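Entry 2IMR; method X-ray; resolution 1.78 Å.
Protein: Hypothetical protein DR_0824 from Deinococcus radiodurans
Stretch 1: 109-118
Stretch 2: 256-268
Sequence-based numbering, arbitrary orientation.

Stretch 1 (109-118) FQALPYFQWI
Stretch 2, residues 256-268: GPLWDNRMPALYP

A single hydrogen bond joins these two stretches, and it is short: Tyr-267 OH donates to Ala-111 O at 2.6 Å, with the carbonyl near the plane of the tyrosine ring, at its edge. Tyr-267 (chi1 -63°, m; chi2 84°) points toward stretch 1 from an extended backbone (phi/psi -141/163), so its ring spans the gap and places the hydroxyl on the carbonyl; Ala-111 CB lies 3.8 Å from the same Tyr-267 OH. The remaining contact is mainly apolar packing, and 494 Å² is buried in all. Ala-111, Pro-113, Leu-258 and Tyr-267 are buried, Pro-113 and Leu-258 offering apolar surface to each other and Tyr-267 its hydroxyl to a carbonyl. The two stretches run in opposite directions across the contact.

Residues 109-111 are helical, in a helix that begins earlier in the chain; Leu-112 (-111/99) lies outside helical angles. A weakly bonded helical run follows at about 113-116, with Pro-113 at -48/-45. Pro-113 marks the register, its CA 5.7 Å from Leu-258 CA. The Pro-113 ring, C-gamma exo and aimed toward stretch 2, sets Pro-113 CD 3.7 Å from Leu-258 CD2 and Pro-113 CG 3.5 Å from Leu-258 O. Leu-258 (t, t) also reaches Tyr-114, whose p rotamer brings the ring edge round so that Tyr-114 CE2 lies 4.0 Å from Leu-258 CD1.

Trp-117 (m, chi2 -23°) meets Pro-257 with its benzo edge: Trp-117 CH2 is 3.7 Å from Pro-257 CB, and CZ2 is 3.3 Å from Pro-257 O. The turn there is held by Asp-260 N to Gly-256 O (2.8 Å) and Asn-261 N to Leu-258 O (3.1 Å). Gly-256 (103/170) suits its place because a CB would jam against the preceding carbonyl.

At the other end, Gln-110 (m, t, chi3 -70°) extends NE2 to 3.8 Å from Met-263 SD, Met-263 being m, t, p. Leu-266 (m, t), in the 3-10 segment 264-266, puts CD1 4.1 Å from Gln-110 CB.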

# COMPACT_ATOMS: atom_id res chain seq x y z
N PHE A 109 -15.99 -7.29 -4.37
CA PHE A 109 -15.55 -8.52 -5.01
C PHE A 109 -16.39 -8.71 -6.27
O PHE A 109 -15.87 -9.04 -7.34
CB PHE A 109 -15.77 -9.73 -4.09
CG PHE A 109 -14.64 -9.98 -3.13
CD1 PHE A 109 -13.55 -10.75 -3.51
CD2 PHE A 109 -14.66 -9.43 -1.85
CE1 PHE A 109 -12.49 -10.98 -2.63
CE2 PHE A 109 -13.61 -9.64 -0.97
CZ PHE A 109 -12.52 -10.42 -1.36
N GLN A 110 -17.69 -8.49 -6.14
CA GLN A 110 -18.62 -8.64 -7.26
C GLN A 110 -18.32 -7.65 -8.38
O GLN A 110 -18.52 -7.96 -9.55
CB GLN A 110 -20.06 -8.46 -6.78
CG GLN A 110 -20.57 -9.59 -5.89
CD GLN A 110 -22.04 -9.45 -5.54
OE1 GLN A 110 -22.44 -8.56 -4.79
NE2 GLN A 110 -22.86 -10.34 -6.11
N ALA A 111 -17.85 -6.47 -8.02
CA ALA A 111 -17.55 -5.43 -9.01
C ALA A 111 -16.31 -5.73 -9.85
O ALA A 111 -16.17 -5.20 -10.96
CB ALA A 111 -17.37 -4.10 -8.30
N LEU A 112 -15.42 -6.57 -9.34
CA LEU A 112 -14.18 -6.90 -10.06
C LEU A 112 -14.14 -8.35 -10.57
O LEU A 112 -13.82 -9.27 -9.82
CB LEU A 112 -12.99 -6.62 -9.14
CG LEU A 112 -12.98 -5.21 -8.52
CD1 LEU A 112 -11.69 -5.00 -7.72
CD2 LEU A 112 -13.09 -4.16 -9.62
N PRO A 113 -14.44 -8.55 -11.86
CA PRO A 113 -14.46 -9.86 -12.51
C PRO A 113 -13.24 -10.75 -12.28
O PRO A 113 -13.39 -11.94 -12.00
CB PRO A 113 -14.64 -9.50 -13.98
CG PRO A 113 -15.51 -8.29 -13.91
CD PRO A 113 -14.84 -7.49 -12.81
N TYR A 114 -12.04 -10.18 -12.38
CA TYR A 114 -10.83 -10.97 -12.21
C TYR A 114 -10.64 -11.56 -10.81
O TYR A 114 -9.85 -12.49 -10.64
CB TYR A 114 -9.59 -10.18 -12.65
CG TYR A 114 -9.41 -8.84 -11.99
CD1 TYR A 114 -8.64 -8.71 -10.84
CD2 TYR A 114 -9.99 -7.69 -12.53
CE1 TYR A 114 -8.44 -7.48 -10.24
CE2 TYR A 114 -9.80 -6.45 -11.94
CZ TYR A 114 -9.03 -6.35 -10.79
OH TYR A 114 -8.83 -5.13 -10.20
N PHE A 115 -11.35 -11.02 -9.82
CA PHE A 115 -11.25 -11.58 -8.48
C PHE A 115 -12.00 -12.90 -8.50
O PHE A 115 -11.60 -13.87 -7.86
CB PHE A 115 -11.89 -10.65 -7.44
CG PHE A 115 -10.92 -9.74 -6.76
CD1 PHE A 115 -10.25 -8.75 -7.47
CD2 PHE A 115 -10.68 -9.86 -5.39
CE1 PHE A 115 -9.35 -7.89 -6.83
CE2 PHE A 115 -9.78 -9.00 -4.75
CZ PHE A 115 -9.12 -8.02 -5.47
N GLN A 116 -13.09 -12.93 -9.26
CA GLN A 116 -13.92 -14.12 -9.38
C GLN A 116 -13.20 -15.24 -10.13
O GLN A 116 -13.44 -16.42 -9.87
CB GLN A 116 -15.22 -13.77 -10.12
CG GLN A 116 -16.03 -12.65 -9.48
CD GLN A 116 -16.42 -12.97 -8.05
OE1 GLN A 116 -16.97 -14.04 -7.77
NE2 GLN A 116 -16.15 -12.04 -7.14
N TRP A 117 -12.32 -14.87 -11.05
CA TRP A 117 -11.60 -15.86 -11.83
C TRP A 117 -10.63 -16.68 -10.98
O TRP A 117 -10.15 -17.72 -11.42
CB TRP A 117 -10.85 -15.18 -12.99
CG TRP A 117 -11.75 -14.40 -13.90
CD1 TRP A 117 -13.10 -14.58 -14.07
CD2 TRP A 117 -11.38 -13.30 -14.75
NE1 TRP A 117 -13.59 -13.66 -14.97
CE2 TRP A 117 -12.56 -12.87 -15.41
CE3 TRP A 117 -10.17 -12.65 -15.03
CZ2 TRP A 117 -12.56 -11.81 -16.32
CZ3 TRP A 117 -10.18 -11.59 -15.94
CH2 TRP A 117 -11.36 -11.18 -16.57
N ILE A 118 -10.35 -16.20 -9.77
CA ILE A 118 -9.46 -16.92 -8.86
C ILE A 118 -10.29 -17.28 -7.63
O ILE A 118 -10.31 -16.55 -6.63
CB ILE A 118 -8.26 -16.05 -8.43
CG1 ILE A 118 -7.59 -15.44 -9.67
CG2 ILE A 118 -7.25 -16.90 -7.67
CD1 ILE A 118 -6.95 -16.45 -10.61
N GLY A 256 -13.46 -6.05 -23.64
CA GLY A 256 -12.49 -6.99 -23.11
C GLY A 256 -13.06 -7.81 -21.97
O GLY A 256 -14.15 -7.51 -21.46
N PRO A 257 -12.33 -8.85 -21.51
CA PRO A 257 -12.72 -9.76 -20.43
C PRO A 257 -13.23 -9.17 -19.13
O PRO A 257 -14.03 -9.80 -18.44
CB PRO A 257 -11.45 -10.60 -20.22
CG PRO A 257 -10.84 -10.62 -21.58
CD PRO A 257 -10.99 -9.18 -22.01
N LEU A 258 -12.77 -7.97 -18.76
CA LEU A 258 -13.24 -7.36 -17.52
C LEU A 258 -14.63 -6.78 -17.75
O LEU A 258 -15.62 -7.27 -17.21
CB LEU A 258 -12.29 -6.25 -17.06
CG LEU A 258 -12.44 -5.73 -15.62
CD1 LEU A 258 -11.30 -4.77 -15.30
CD2 LEU A 258 -13.78 -5.03 -15.43
N TRP A 259 -14.70 -5.74 -18.57
CA TRP A 259 -15.96 -5.09 -18.86
C TRP A 259 -17.02 -6.04 -19.41
O TRP A 259 -18.16 -6.05 -18.93
CB TRP A 259 -15.75 -3.94 -19.85
CG TRP A 259 -17.01 -3.15 -20.07
CD1 TRP A 259 -17.82 -3.18 -21.18
CD2 TRP A 259 -17.62 -2.25 -19.15
NE1 TRP A 259 -18.91 -2.35 -20.99
CE2 TRP A 259 -18.81 -1.77 -19.75
CE3 TRP A 259 -17.28 -1.79 -17.87
CZ2 TRP A 259 -19.65 -0.86 -19.12
CZ3 TRP A 259 -18.12 -0.89 -17.23
CH2 TRP A 259 -19.30 -0.44 -17.86
N ASP A 260 -16.66 -6.84 -20.41
CA ASP A 260 -17.63 -7.74 -21.02
C ASP A 260 -18.13 -8.87 -20.12
O ASP A 260 -19.03 -9.61 -20.50
CB ASP A 260 -17.07 -8.32 -22.32
CG ASP A 260 -16.69 -7.25 -23.33
OD1 ASP A 260 -17.07 -6.08 -23.12
OD2 ASP A 260 -16.02 -7.58 -24.33
N ASN A 261 -17.55 -8.99 -18.93
CA ASN A 261 -17.95 -10.05 -17.99
C ASN A 261 -18.39 -9.51 -16.63
O ASN A 261 -18.47 -10.25 -15.65
CB ASN A 261 -16.79 -11.03 -17.81
CG ASN A 261 -16.46 -11.77 -19.10
OD1 ASN A 261 -15.29 -11.95 -19.44
ND2 ASN A 261 -17.49 -12.21 -19.81
N ARG A 262 -18.69 -8.21 -16.58
CA ARG A 262 -19.13 -7.56 -15.35
C ARG A 262 -20.58 -7.92 -15.08
O ARG A 262 -21.26 -8.50 -15.93
CB ARG A 262 -19.06 -6.04 -15.53
CG ARG A 262 -20.13 -5.52 -16.50
CD ARG A 262 -20.02 -4.02 -16.76
NE ARG A 262 -21.10 -3.53 -17.62
CZ ARG A 262 -21.25 -3.85 -18.91
NH1 ARG A 262 -20.38 -4.65 -19.51
NH2 ARG A 262 -22.26 -3.34 -19.60
N MET A 263 -21.05 -7.59 -13.88
CA MET A 263 -22.45 -7.81 -13.53
C MET A 263 -23.09 -6.51 -13.99
O MET A 263 -22.84 -5.45 -13.41
CB MET A 263 -22.61 -8.00 -12.02
CG MET A 263 -21.99 -9.29 -11.52
SD MET A 263 -22.31 -9.59 -9.77
CE MET A 263 -23.94 -10.35 -9.86
N PRO A 264 -23.91 -6.56 -15.05
CA PRO A 264 -24.60 -5.41 -15.65
C PRO A 264 -25.31 -4.41 -14.74
O PRO A 264 -25.23 -3.20 -14.97
CB PRO A 264 -25.55 -6.07 -16.66
CG PRO A 264 -25.79 -7.43 -16.08
CD PRO A 264 -24.41 -7.82 -15.63
N ALA A 265 -26.00 -4.89 -13.72
CA ALA A 265 -26.73 -4.00 -12.82
C ALA A 265 -25.84 -3.11 -11.97
O ALA A 265 -26.29 -2.09 -11.44
CB ALA A 265 -27.66 -4.82 -11.93
N LEU A 266 -24.56 -3.46 -11.84
CA LEU A 266 -23.64 -2.68 -11.01
C LEU A 266 -22.97 -1.50 -11.71
O LEU A 266 -22.29 -0.71 -11.06
CB LEU A 266 -22.54 -3.59 -10.46
CG LEU A 266 -22.93 -4.86 -9.70
CD1 LEU A 266 -21.67 -5.49 -9.10
CD2 LEU A 266 -23.92 -4.54 -8.60
N TYR A 267 -23.18 -1.37 -13.02
CA TYR A 267 -22.54 -0.30 -13.78
C TYR A 267 -23.43 0.32 -14.85
O TYR A 267 -24.43 -0.26 -15.26
CB TYR A 267 -21.32 -0.82 -14.55
CG TYR A 267 -20.16 -1.37 -13.77
CD1 TYR A 267 -20.13 -2.69 -13.32
CD2 TYR A 267 -19.03 -0.58 -13.56
CE1 TYR A 267 -19.00 -3.21 -12.68
CE2 TYR A 267 -17.90 -1.08 -12.93
CZ TYR A 267 -17.89 -2.40 -12.49
OH TYR A 267 -16.76 -2.87 -11.87
N PRO A 268 -23.06 1.52 -15.33
CA PRO A 268 -23.82 2.18 -16.40
C PRO A 268 -23.62 1.23 -17.59
O PRO A 268 -22.79 0.33 -17.53
CB PRO A 268 -23.07 3.49 -16.58
CG PRO A 268 -22.63 3.81 -15.19
CD PRO A 268 -22.13 2.47 -14.69